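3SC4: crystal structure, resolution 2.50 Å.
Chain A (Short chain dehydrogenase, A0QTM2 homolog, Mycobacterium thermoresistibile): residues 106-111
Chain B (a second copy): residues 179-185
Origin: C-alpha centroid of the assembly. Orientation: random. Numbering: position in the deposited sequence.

Chain A (106-111) LGSIEE
Chain B, residues 179-185: GIAEELR

The contact joins an irregular segment of chain A, residues 106-111, to the last turn of a helix in chain B, the second copy of the same protein. Residues 179-183 of chain B are helical, with B:Glu183 N bonded to B:Gly179 O (3.0 Å) and B:Leu184 N to B:Ile180 O (2.9 Å). B:Leu184 is the first residue to leave helical phi/psi, at -108/9. The register is set by two CA-CA approaches, A:Ser108 to B:Glu183 at 6.7 Å and A:Ile109 to B:Ile180 at 7.1 Å, and the two stretches together bury 254 Å².

A:Leu106 (phi/psi -97/16; chi1 m, chi2 t) lies beyond reach of the helix. A:Gly107 follows in an extended conformation, -75/168, and barely touches chain B. A CB on this residue would meet no atom of the opposing stretch, but would lie 3.2 Å from A:Glu111 CB, so the crowding would come from its own chain.

A:Ser108 remains extended (-84/176) and directs its CA-to-CB bond toward chain B. Its CA approaches B:Glu183 OE2 to 3.3 Å, and its CB lies 3.5 Å from B:Glu183 CD. With chi1 at 76° (p), A:Ser108 OG accepts a weak hydrogen bond from A:Glu110 N (2.9 Å, 130°). A:Ser108 N donates to A:Glu111 OE1 (3.0 Å), while A:Glu111 N returns to A:Ser108 O (2.9 Å), folding the segment into a compact turn.

A:Ile109 (-59/-29) is the centre of the contact. Its backbone N donates to B:Glu183 OE1 at 2.9 Å with a nearly linear angle of 168°. B:Glu183 is m, t with chi3 -25°, and its CA-to-CB bond points toward chain A. B:Glu183 OE2 is hydrogen-bonded elsewhere in the structure. The CA-to-CB bond of A:Ile109 points toward chain B; the side chain is t at chi1 and chi2 (-178° and 151°). Its closest apolar pairs are CD1 with B:Ile180 CG1 (3.7 Å; B:Ile180 is m, t) and CG2 with B:Leu184 CD1 (4.0 Å; B:Leu184 is m, p).

A:Glu110 (-73/-19; m, t, chi3 -78°) starts sideways, but its end comes nearer, bringing OE1 to 4.3 Å from B:Leu184 CD1. A:Glu111 (-114/-21; m, t, chi3 -29°) makes no contact with chain B. In chain B, B:Arg185 also stays clear of chain A, its NH2 forming a salt bridge with B:Glu182 OE2 at 2.9 Å.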

# COMPACT_ATOMS: atom_id res chain seq x y z
N LEU A 106 -15.87 -3.96 2.05
CA LEU A 106 -15.30 -4.90 3.02
C LEU A 106 -15.22 -6.34 2.51
O LEU A 106 -15.02 -7.27 3.29
CB LEU A 106 -16.10 -4.83 4.34
CG LEU A 106 -16.20 -3.41 4.92
CD1 LEU A 106 -17.05 -3.40 6.19
CD2 LEU A 106 -14.80 -2.81 5.18
N GLY A 107 -15.36 -6.55 1.22
CA GLY A 107 -15.17 -7.91 0.70
C GLY A 107 -13.70 -8.35 0.64
O GLY A 107 -12.74 -7.54 0.77
N SER A 108 -13.53 -9.65 0.41
CA SER A 108 -12.23 -10.26 0.29
C SER A 108 -11.71 -10.12 -1.13
O SER A 108 -12.40 -9.62 -2.02
CB SER A 108 -12.32 -11.74 0.61
OG SER A 108 -12.90 -12.43 -0.49
N ILE A 109 -10.48 -10.58 -1.33
CA ILE A 109 -9.88 -10.60 -2.65
C ILE A 109 -10.75 -11.43 -3.58
O ILE A 109 -10.78 -11.17 -4.78
CB ILE A 109 -8.45 -11.17 -2.62
CG1 ILE A 109 -7.79 -11.15 -4.00
CG2 ILE A 109 -8.42 -12.58 -2.07
CD1 ILE A 109 -6.24 -11.00 -3.91
N GLU A 110 -11.47 -12.42 -3.04
CA GLU A 110 -12.36 -13.24 -3.87
C GLU A 110 -13.63 -12.50 -4.32
O GLU A 110 -14.24 -12.90 -5.28
CB GLU A 110 -12.74 -14.54 -3.16
CG GLU A 110 -11.54 -15.40 -2.84
CD GLU A 110 -11.91 -16.73 -2.31
OE1 GLU A 110 -12.25 -16.81 -1.13
OE2 GLU A 110 -11.85 -17.71 -3.07
N GLU A 111 -13.98 -11.42 -3.63
CA GLU A 111 -15.29 -10.77 -3.78
C GLU A 111 -15.21 -9.36 -4.40
O GLU A 111 -16.21 -8.88 -4.92
CB GLU A 111 -15.99 -10.70 -2.40
CG GLU A 111 -16.27 -12.07 -1.73
CD GLU A 111 -16.63 -12.02 -0.21
OE1 GLU A 111 -16.20 -11.10 0.55
OE2 GLU A 111 -17.35 -12.95 0.23
N GLY B 179 -2.53 -10.35 3.51
CA GLY B 179 -3.98 -10.36 3.57
C GLY B 179 -4.54 -11.64 2.96
O GLY B 179 -5.36 -12.31 3.57
N ILE B 180 -4.07 -11.95 1.75
CA ILE B 180 -4.42 -13.19 1.09
C ILE B 180 -4.15 -14.40 1.99
O ILE B 180 -4.91 -15.32 1.99
CB ILE B 180 -3.59 -13.40 -0.19
CG1 ILE B 180 -4.01 -12.45 -1.28
CG2 ILE B 180 -3.78 -14.82 -0.70
CD1 ILE B 180 -3.07 -12.57 -2.48
N ALA B 181 -3.06 -14.39 2.74
CA ALA B 181 -2.75 -15.52 3.60
C ALA B 181 -3.92 -15.74 4.57
O ALA B 181 -4.36 -16.88 4.74
CB ALA B 181 -1.44 -15.35 4.35
N GLU B 182 -4.44 -14.66 5.16
CA GLU B 182 -5.60 -14.78 6.04
C GLU B 182 -6.89 -15.20 5.32
O GLU B 182 -7.62 -16.08 5.82
CB GLU B 182 -5.84 -13.50 6.85
CG GLU B 182 -4.68 -13.14 7.79
CD GLU B 182 -4.17 -14.34 8.59
OE1 GLU B 182 -5.00 -14.95 9.30
OE2 GLU B 182 -2.95 -14.68 8.49
N GLU B 183 -7.15 -14.59 4.17
CA GLU B 183 -8.44 -14.78 3.48
C GLU B 183 -8.53 -16.14 2.80
O GLU B 183 -9.64 -16.64 2.60
CB GLU B 183 -8.72 -13.64 2.49
CG GLU B 183 -8.97 -12.30 3.19
CD GLU B 183 -9.28 -11.16 2.24
OE1 GLU B 183 -8.89 -11.19 1.04
OE2 GLU B 183 -9.94 -10.22 2.71
N LEU B 184 -7.39 -16.76 2.50
CA LEU B 184 -7.36 -18.07 1.88
C LEU B 184 -6.90 -19.20 2.82
O LEU B 184 -6.69 -20.35 2.39
CB LEU B 184 -6.49 -18.01 0.64
CG LEU B 184 -7.16 -17.50 -0.65
CD1 LEU B 184 -8.01 -16.27 -0.46
CD2 LEU B 184 -6.05 -17.18 -1.65
N ARG B 185 -6.77 -18.89 4.10
CA ARG B 185 -6.35 -19.88 5.10
C ARG B 185 -7.29 -21.10 5.10
O ARG B 185 -6.83 -22.23 5.08
CB ARG B 185 -6.29 -19.22 6.49
CG ARG B 185 -5.60 -20.08 7.57
CD ARG B 185 -5.49 -19.35 8.90
NE ARG B 185 -4.46 -18.29 8.85
CZ ARG B 185 -3.15 -18.49 9.02
NH1 ARG B 185 -2.67 -19.70 9.28
NH2 ARG B 185 -2.32 -17.46 8.96